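Local structure of MUTM (fpg) protein (Thermus thermophilus, 1EE8) at residues 205-210 with 222-227; 2-7 with 199-204; 160-165 with 226-231. The protein belongs to the MutM (Fpg) protein family, combining an N-terminal beta-rich domain, a helical H2TH domain and a C-terminal zinc finger. All blocks are in the same frame, centred on the assembly; numbering follows the deposited sequence.

The three contacts form one buried cluster where the N-terminal domain, the H2TH helices and the chain leading to the zinc finger meet. The centres of contacts 1 and 2, and of contacts 1 and 3, lie about 9 Å apart; those of contacts 2 and 3 about 12 Å. Two polar atoms tie them together. E5 OE1 takes S207 N at 2.6 Å and meets Y163 OH at 2.5 Å, while S207 OG meets Y163 OH and H228 NE2, both at 2.8 Å. Contacts 1 and 3 share T226 and R227. On the zinc side, the V230 side chain of contact 3 is about 7 Å from the metal, which C238, C241, C258 and C261 bind.

Contact 1 (205-210 with 222-227); sequences GGSTLS and GGFQTR
Residues 205-207 run past 222-224, with CA atoms 4.8 Å apart at G205 and G222, and a backbone bond joins F224 N to G206 O (3.2 Å). The first segment leaves the C-terminal end of helix 184-203 in the H2TH domain: G205, with positive phi, is the C-prime residue of a Schellman motif in which G206 N returns to A201 O and G205 N to V202 O. G222 CA sits against the carbonyl oxygens of both G205 and G206, and its contact with G206 O is of the CA-H...O kind (3.4 Å). Beyond the glycines, T208 OG1 receives G222 N in a short bond of 2.6 Å; the same hydroxyl also bonds to Y214 O. S207 OG, set beside its own backbone N, reaches the edge of the F224 ring near the ring plane, 3.3 Å from CD1, while its polar partners are Y163 and H228. One face of that ring is met by R227 CB, offset toward the rim, and the ring also packs on V197, E200 and A201 of helix 184-203. Q225 folds back over the other segment: CG takes the crowded position between backbone N and carbonyl carbon (chi1 63°), the chain bends at chi2 (-84°), and CB, CG and CD pass close to T208 O. Its amide grips both segments. NE2 bonds to G222 O, which lies nearly in the amide plane. At the other end of the amide, OE1 accepts T208 N at 2.9 Å in an almost straight bond (170° at the hydrogen), with the donor standing above the plane of the Q225 carbonyl; together the bonds at NE2 and OE1 set the rotation of the group.

Contact 2 (2-7 with 199-204); sequences ELPEVE and AEAVEL
P4 and A201 meet CB to CB at 3.4 Å, with P4 CG only 3.5 Å from the same methyl; both pairs are tighter than usual van der Waals contact and mark where the two helices press hardest. P4 CB and A201 CB both point toward the partner segment. Next to them V202 divides its two methyls between neighbours. CG2, beside the backbone N, approaches L3 CD2 and P4 CA, each at 4.1 Å, whereas CG1, anti to the backbone N (chi1 170°), comes to 4.2 Å from E7 CG. The L3 and E7 side chains cross V202 obliquely. E7 contributes only its aliphatic part here: its chain bends at chi2 (57°), and its carboxylate forms salt bridges with R49, R10 and R11. At the start of the first helix, E5, the N3 residue, accepts the N-H of the N-cap residue E2: OE2 takes E2 N (2.7 Å) on the anti side of the carboxylate. Y163 touches both P4 and A201, adding helix 161-170 to the same junction. The axes of segments 3-7 and 199-203 pass 8.4 Å apart and cross at -36°. This is apolar helix-to-helix packing at the seam between the N-terminal and H2TH domains of the Fpg fold, joining the first helix of the chain to helix 184-203.

Contact 3 (160-165 with 226-231); sequences GNIYAD and TRHAVY
At the start of helix 161-170, probably the second helix of the helix-two-turn-helix motif, Y231, from the loop between helix 184-203 and the zinc-finger strands, lies on I162. The arrangement centres on a CH-pi contact: I162 CG1 stands over the middle of the Y231 ring, 3.5 Å from the centroid and 7° off the ring normal. Both first torsions serve it. Y231 CG lies anti to its backbone N (chi1 -171°), carrying the ring toward the helix, and I162 CG1 lies beside its own N. I162 CD1 also touches the ring, 4.0 Å from CE2. The other branch, CG2, comes to 4.0 Å from H228 NE2, which is hydrogen-bonded to S207 OG, and also lies over the centre of the Y163 ring. One turn further on, D165 OD2 approaches the edge of the Y231 ring near its plane, 3.7 Å from CD1, with carboxylate and ring planes 43° apart. That carboxylate is held by other partners: OD2 by H256 N, OD1 by K147. V230 CG2 rests against the carbonyl O of D165 at 3.9 Å. The same helix supplies a polar hold on the loop, E166 accepting A229 N with OE2 and Y231 N with OE1. Around this, A229 and V230 pack on F169 of helix 161-170, A164 touches L150 and L151 of helix 146-152, and Y163 packs on helix 184-203.

Contact 1 (205-210 with 222-227)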
loop_
_atom_site.group_PDB
_atom_site.type_symbol
_atom_site.label_atom_id
_atom_site.label_comp_id
_atom_site.label_asym_id
_atom_site.label_seq_id
_atom_site.Cartn_x
_atom_site.Cartn_y
_atom_site.Cartn_z
ATOM N N GLY A 205 17.362 -23.825 -19.074
ATOM C CA GLY A 205 16.530 -22.630 -19.081
ATOM C C GLY A 205 15.034 -22.771 -19.308
ATOM O O GLY A 205 14.408 -21.874 -19.882
ATOM N N GLY A 206 14.447 -23.877 -18.859
ATOM C CA GLY A 206 13.017 -24.059 -19.034
ATOM C C GLY A 206 12.615 -24.580 -20.405
ATOM O O GLY A 206 13.460 -24.773 -21.287
ATOM N N SER A 207 11.314 -24.791 -20.589
ATOM C CA SER A 207 10.787 -25.325 -21.841
ATOM C C SER A 207 9.927 -24.368 -22.655
ATOM O O SER A 207 8.935 -23.820 -22.164
ATOM C CB SER A 207 9.963 -26.588 -21.567
ATOM O OG SER A 207 10.760 -27.611 -20.998
ATOM N N THR A 208 10.314 -24.170 -23.908
ATOM C CA THR A 208 9.543 -23.326 -24.800
ATOM C C THR A 208 8.788 -24.280 -25.712
ATOM O O THR A 208 9.378 -24.939 -26.564
ATOM C CB THR A 208 10.444 -22.404 -25.632
ATOM O OG1 THR A 208 11.093 -21.470 -24.761
ATOM C CG2 THR A 208 9.616 -21.644 -26.664
ATOM N N LEU A 209 7.480 -24.356 -25.504
ATOM C CA LEU A 209 6.620 -25.243 -26.270
ATOM C C LEU A 209 6.388 -24.778 -27.702
ATOM O O LEU A 209 7.108 -23.918 -28.224
ATOM C CB LEU A 209 5.276 -25.399 -25.549
ATOM C CG LEU A 209 5.363 -25.804 -24.071
ATOM C CD1 LEU A 209 3.962 -25.967 -23.499
ATOM C CD2 LEU A 209 6.148 -27.098 -23.938
ATOM N N SER A 210 5.372 -25.357 -28.334
ATOM C CA SER A 210 5.033 -25.028 -29.711
ATOM C C SER A 210 4.429 -23.633 -29.788
ATOM O O SER A 210 4.761 -22.853 -30.680
ATOM C CB SER A 210 4.043 -26.055 -30.264
ATOM O OG SER A 210 3.781 -25.817 -31.633
ATOM N N GLY A 222 13.659 -21.213 -24.184
ATOM C CA GLY A 222 14.331 -22.168 -23.322
ATOM C C GLY A 222 14.896 -23.257 -24.217
ATOM O O GLY A 222 14.772 -23.171 -25.440
ATOM N N GLY A 223 15.499 -24.287 -23.635
ATOM C CA GLY A 223 16.060 -25.339 -24.462
ATOM C C GLY A 223 15.849 -26.756 -23.964
ATOM O O GLY A 223 16.535 -27.674 -24.419
ATOM N N PHE A 224 14.909 -26.951 -23.043
ATOM C CA PHE A 224 14.660 -28.291 -22.511
ATOM C C PHE A 224 13.672 -29.060 -23.368
ATOM O O PHE A 224 13.612 -30.289 -23.298
ATOM C CB PHE A 224 14.133 -28.225 -21.073
ATOM C CG PHE A 224 13.999 -29.574 -20.415
ATOM C CD1 PHE A 224 12.756 -30.188 -20.293
ATOM C CD2 PHE A 224 15.124 -30.239 -19.937
ATOM C CE1 PHE A 224 12.635 -31.449 -19.705
ATOM C CE2 PHE A 224 15.018 -31.496 -19.348
ATOM C CZ PHE A 224 13.770 -32.105 -19.232
ATOM N N GLN A 225 12.901 -28.342 -24.178
ATOM C CA GLN A 225 11.914 -28.985 -25.037
ATOM C C GLN A 225 12.547 -30.013 -25.973
ATOM O O GLN A 225 11.855 -30.891 -26.491
ATOM C CB GLN A 225 11.129 -27.939 -25.847
ATOM C CG GLN A 225 11.951 -27.096 -26.823
ATOM C CD GLN A 225 12.607 -25.891 -26.164
ATOM O OE1 GLN A 225 12.564 -25.735 -24.946
ATOM N NE2 GLN A 225 13.223 -25.033 -26.976
ATOM N N THR A 226 13.859 -29.910 -26.182
ATOM C CA THR A 226 14.573 -30.848 -27.047
ATOM C C THR A 226 14.778 -32.167 -26.311
ATOM O O THR A 226 15.037 -33.202 -26.929
ATOM C CB THR A 226 15.953 -30.295 -27.483
ATOM O OG1 THR A 226 16.806 -30.160 -26.340
ATOM C CG2 THR A 226 15.793 -28.929 -28.151
ATOM N N ARG A 227 14.655 -32.123 -24.987
ATOM C CA ARG A 227 14.813 -33.311 -24.154
ATOM C C ARG A 227 13.454 -33.950 -23.859
ATOM O O ARG A 227 13.388 -35.011 -23.236
ATOM C CB ARG A 227 15.487 -32.951 -22.823
ATOM C CG ARG A 227 16.880 -32.331 -22.928
ATOM C CD ARG A 227 17.920 -33.330 -23.403
ATOM N NE ARG A 227 19.279 -32.902 -23.080
ATOM C CZ ARG A 227 19.765 -32.818 -21.842
ATOM N NH1 ARG A 227 19.004 -33.133 -20.802
ATOM N NH2 ARG A 227 21.013 -32.412 -21.639
#

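Contact 2 (2-7 with 199-204)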
loop_
_atom_site.group_PDB
_atom_site.type_symbol
_atom_site.label_atom_id
_atom_site.label_comp_id
_atom_site.label_asym_id
_atom_site.label_seq_id
_atom_site.Cartn_x
_atom_site.Cartn_y
_atom_site.Cartn_z
ATOM N N GLU A 2 6.417 -23.589 -15.167
ATOM C CA GLU A 2 6.544 -24.404 -13.965
ATOM C C GLU A 2 7.867 -24.066 -13.276
ATOM O O GLU A 2 8.576 -23.159 -13.708
ATOM C CB GLU A 2 6.463 -25.887 -14.346
ATOM C CG GLU A 2 5.072 -26.281 -14.863
ATOM C CD GLU A 2 5.019 -27.676 -15.461
ATOM O OE1 GLU A 2 5.526 -28.630 -14.829
ATOM O OE2 GLU A 2 4.454 -27.822 -16.564
ATOM N N LEU A 3 8.205 -24.794 -12.220
ATOM C CA LEU A 3 9.435 -24.537 -11.470
ATOM C C LEU A 3 10.645 -24.181 -12.340
ATOM O O LEU A 3 11.332 -23.195 -12.082
ATOM C CB LEU A 3 9.769 -25.740 -10.571
ATOM C CG LEU A 3 10.976 -25.599 -9.625
ATOM C CD1 LEU A 3 10.860 -26.602 -8.498
ATOM C CD2 LEU A 3 12.288 -25.800 -10.392
ATOM N N PRO A 4 10.916 -24.972 -13.391
ATOM C CA PRO A 4 12.076 -24.654 -14.235
ATOM C C PRO A 4 12.035 -23.284 -14.925
ATOM O O PRO A 4 13.043 -22.585 -14.971
ATOM C CB PRO A 4 12.106 -25.814 -15.231
ATOM C CG PRO A 4 11.512 -26.961 -14.434
ATOM C CD PRO A 4 10.345 -26.283 -13.749
ATOM N N GLU A 5 10.880 -22.906 -15.465
ATOM C CA GLU A 5 10.750 -21.611 -16.131
ATOM C C GLU A 5 10.830 -20.454 -15.129
ATOM O O GLU A 5 11.469 -19.433 -15.395
ATOM C CB GLU A 5 9.417 -21.516 -16.890
ATOM C CG GLU A 5 9.295 -22.478 -18.072
ATOM C CD GLU A 5 9.290 -23.939 -17.645
ATOM O OE1 GLU A 5 9.939 -24.760 -18.331
ATOM O OE2 GLU A 5 8.628 -24.266 -16.636
ATOM N N VAL A 6 10.177 -20.616 -13.984
ATOM C CA VAL A 6 10.174 -19.573 -12.968
ATOM C C VAL A 6 11.571 -19.393 -12.389
ATOM O O VAL A 6 12.015 -18.267 -12.166
ATOM C CB VAL A 6 9.168 -19.902 -11.847
ATOM C CG1 VAL A 6 9.155 -18.790 -10.805
ATOM C CG2 VAL A 6 7.776 -20.078 -12.452
ATOM N N GLU A 7 12.271 -20.503 -12.166
ATOM C CA GLU A 7 13.625 -20.444 -11.627
ATOM C C GLU A 7 14.534 -19.750 -12.630
ATOM O O GLU A 7 15.382 -18.940 -12.258
ATOM C CB GLU A 7 14.142 -21.853 -11.335
ATOM C CG GLU A 7 15.535 -21.910 -10.703
ATOM C CD GLU A 7 15.645 -21.129 -9.393
ATOM O OE1 GLU A 7 14.732 -21.224 -8.547
ATOM O OE2 GLU A 7 16.661 -20.427 -9.203
ATOM N N ALA A 199 16.053 -30.547 -12.448
ATOM C CA ALA A 199 17.424 -30.049 -12.435
ATOM C C ALA A 199 17.894 -29.826 -13.869
ATOM O O ALA A 199 18.528 -28.819 -14.171
ATOM C CB ALA A 199 18.352 -31.051 -11.715
ATOM N N GLU A 200 17.571 -30.767 -14.753
ATOM C CA GLU A 200 17.952 -30.645 -16.155
ATOM C C GLU A 200 17.217 -29.480 -16.826
ATOM O O GLU A 200 17.822 -28.689 -17.555
ATOM C CB GLU A 200 17.654 -31.953 -16.902
ATOM C CG GLU A 200 18.657 -33.068 -16.616
ATOM C CD GLU A 200 18.270 -34.396 -17.248
ATOM O OE1 GLU A 200 17.705 -34.386 -18.365
ATOM O OE2 GLU A 200 18.547 -35.451 -16.631
ATOM N N ALA A 201 15.915 -29.372 -16.570
ATOM C CA ALA A 201 15.109 -28.304 -17.155
ATOM C C ALA A 201 15.665 -26.945 -16.746
ATOM O O ALA A 201 15.689 -26.008 -17.544
ATOM C CB ALA A 201 13.663 -28.437 -16.706
ATOM N N VAL A 202 16.109 -26.840 -15.499
ATOM C CA VAL A 202 16.685 -25.592 -15.010
ATOM C C VAL A 202 17.976 -25.297 -15.773
ATOM O O VAL A 202 18.201 -24.173 -16.225
ATOM C CB VAL A 202 16.994 -25.676 -13.501
ATOM C CG1 VAL A 202 17.811 -24.466 -13.064
ATOM C CG2 VAL A 202 15.695 -25.750 -12.712
ATOM N N GLU A 203 18.814 -26.316 -15.924
ATOM C CA GLU A 203 20.080 -26.164 -16.638
ATOM C C GLU A 203 19.867 -25.609 -18.049
ATOM O O GLU A 203 20.607 -24.731 -18.496
ATOM C CB GLU A 203 20.796 -27.515 -16.725
ATOM C CG GLU A 203 22.216 -27.454 -17.266
ATOM C CD GLU A 203 22.792 -28.837 -17.545
ATOM O OE1 GLU A 203 22.720 -29.708 -16.651
ATOM O OE2 GLU A 203 23.319 -29.057 -18.660
ATOM N N LEU A 204 18.848 -26.118 -18.743
ATOM C CA LEU A 204 18.543 -25.687 -20.106
ATOM C C LEU A 204 17.628 -24.468 -20.206
ATOM O O LEU A 204 17.165 -24.121 -21.293
ATOM C CB LEU A 204 17.941 -26.852 -20.906
ATOM C CG LEU A 204 18.932 -27.859 -21.504
ATOM C CD1 LEU A 204 19.810 -28.451 -20.414
ATOM C CD2 LEU A 204 18.172 -28.950 -22.228
#

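Contact 3 (160-165 with 226-231)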
loop_
_atom_site.group_PDB
_atom_site.type_symbol
_atom_site.label_atom_id
_atom_site.label_comp_id
_atom_site.label_asym_id
_atom_site.label_seq_id
_atom_site.Cartn_x
_atom_site.Cartn_y
_atom_site.Cartn_z
ATOM N N GLY A 160 4.215 -29.059 -12.616
ATOM C CA GLY A 160 3.020 -28.925 -13.426
ATOM C C GLY A 160 2.916 -30.066 -14.429
ATOM O O GLY A 160 3.599 -31.085 -14.306
ATOM N N ASN A 161 2.067 -29.888 -15.434
ATOM C CA ASN A 161 1.858 -30.903 -16.454
ATOM C C ASN A 161 3.117 -31.373 -17.170
ATOM O O ASN A 161 3.364 -32.575 -17.278
ATOM C CB ASN A 161 0.852 -30.395 -17.487
ATOM C CG ASN A 161 -0.577 -30.482 -16.995
ATOM O OD1 ASN A 161 -1.017 -31.526 -16.503
ATOM N ND2 ASN A 161 -1.310 -29.383 -17.115
ATOM N N ILE A 162 3.905 -30.428 -17.673
ATOM C CA ILE A 162 5.119 -30.767 -18.408
ATOM C C ILE A 162 6.083 -31.674 -17.648
ATOM O O ILE A 162 6.408 -32.775 -18.101
ATOM C CB ILE A 162 5.883 -29.493 -18.839
ATOM C CG1 ILE A 162 5.044 -28.710 -19.853
ATOM C CG2 ILE A 162 7.242 -29.863 -19.444
ATOM C CD1 ILE A 162 5.712 -27.455 -20.366
ATOM N N TYR A 163 6.525 -31.223 -16.482
ATOM C CA TYR A 163 7.477 -32.000 -15.721
ATOM C C TYR A 163 6.909 -33.222 -15.027
ATOM O O TYR A 163 7.647 -34.165 -14.738
ATOM C CB TYR A 163 8.229 -31.063 -14.781
ATOM C CG TYR A 163 8.915 -29.999 -15.606
ATOM C CD1 TYR A 163 8.429 -28.697 -15.648
ATOM C CD2 TYR A 163 9.979 -30.329 -16.451
ATOM C CE1 TYR A 163 8.973 -27.751 -16.514
ATOM C CE2 TYR A 163 10.528 -29.389 -17.324
ATOM C CZ TYR A 163 10.018 -28.103 -17.350
ATOM O OH TYR A 163 10.543 -27.176 -18.218
ATOM N N ALA A 164 5.606 -33.229 -14.763
ATOM C CA ALA A 164 5.009 -34.419 -14.167
ATOM C C ALA A 164 5.058 -35.484 -15.275
ATOM O O ALA A 164 5.553 -36.593 -15.063
ATOM C CB ALA A 164 3.569 -34.158 -13.752
ATOM N N ASP A 165 4.554 -35.133 -16.457
ATOM C CA ASP A 165 4.556 -36.056 -17.593
ATOM C C ASP A 165 5.978 -36.569 -17.884
ATOM O O ASP A 165 6.196 -37.774 -18.025
ATOM C CB ASP A 165 4.003 -35.368 -18.854
ATOM C CG ASP A 165 2.485 -35.199 -18.829
ATOM O OD1 ASP A 165 1.861 -35.461 -17.780
ATOM O OD2 ASP A 165 1.915 -34.798 -19.868
ATOM N N THR A 226 13.859 -29.910 -26.182
ATOM C CA THR A 226 14.573 -30.848 -27.047
ATOM C C THR A 226 14.778 -32.167 -26.311
ATOM O O THR A 226 15.037 -33.202 -26.929
ATOM C CB THR A 226 15.953 -30.295 -27.483
ATOM O OG1 THR A 226 16.806 -30.160 -26.340
ATOM C CG2 THR A 226 15.793 -28.929 -28.151
ATOM N N ARG A 227 14.655 -32.123 -24.987
ATOM C CA ARG A 227 14.813 -33.311 -24.154
ATOM C C ARG A 227 13.454 -33.950 -23.859
ATOM O O ARG A 227 13.388 -35.011 -23.236
ATOM C CB ARG A 227 15.487 -32.951 -22.823
ATOM C CG ARG A 227 16.880 -32.331 -22.928
ATOM C CD ARG A 227 17.920 -33.330 -23.403
ATOM N NE ARG A 227 19.279 -32.902 -23.080
ATOM C CZ ARG A 227 19.765 -32.818 -21.842
ATOM N NH1 ARG A 227 19.004 -33.133 -20.802
ATOM N NH2 ARG A 227 21.013 -32.412 -21.639
ATOM N N HIS A 228 12.370 -33.304 -24.288
ATOM C CA HIS A 228 11.035 -33.847 -24.048
ATOM C C HIS A 228 10.851 -35.206 -24.706
ATOM O O HIS A 228 11.125 -35.377 -25.895
ATOM C CB HIS A 228 9.954 -32.896 -24.560
ATOM C CG HIS A 228 9.811 -31.650 -23.743
ATOM N ND1 HIS A 228 8.834 -30.711 -23.985
ATOM C CD2 HIS A 228 10.536 -31.179 -22.700
ATOM C CE1 HIS A 228 8.963 -29.713 -23.127
ATOM N NE2 HIS A 228 9.989 -29.974 -22.337
ATOM N N ALA A 229 10.370 -36.165 -23.922
ATOM C CA ALA A 229 10.149 -37.513 -24.413
ATOM C C ALA A 229 8.699 -37.730 -24.813
ATOM O O ALA A 229 8.421 -38.375 -25.821
ATOM C CB ALA A 229 10.546 -38.527 -23.345
ATOM N N VAL A 230 7.776 -37.184 -24.026
ATOM C CA VAL A 230 6.361 -37.371 -24.306
ATOM C C VAL A 230 5.510 -36.105 -24.310
ATOM O O VAL A 230 4.519 -36.030 -25.039
ATOM C CB VAL A 230 5.739 -38.374 -23.305
ATOM C CG1 VAL A 230 6.456 -39.724 -23.404
ATOM C CG2 VAL A 230 5.832 -37.823 -21.885
ATOM N N TYR A 231 5.869 -35.111 -23.503
ATOM C CA TYR A 231 5.071 -33.895 -23.478
ATOM C C TYR A 231 5.034 -33.187 -24.828
ATOM O O TYR A 231 6.069 -32.960 -25.457
ATOM C CB TYR A 231 5.565 -32.894 -22.431
ATOM C CG TYR A 231 4.581 -31.756 -22.307
ATOM C CD1 TYR A 231 3.447 -31.879 -21.505
ATOM C CD2 TYR A 231 4.706 -30.613 -23.103
ATOM C CE1 TYR A 231 2.454 -30.899 -21.503
ATOM C CE2 TYR A 231 3.721 -29.632 -23.114
ATOM C CZ TYR A 231 2.596 -29.783 -22.314
ATOM O OH TYR A 231 1.611 -28.823 -22.343
#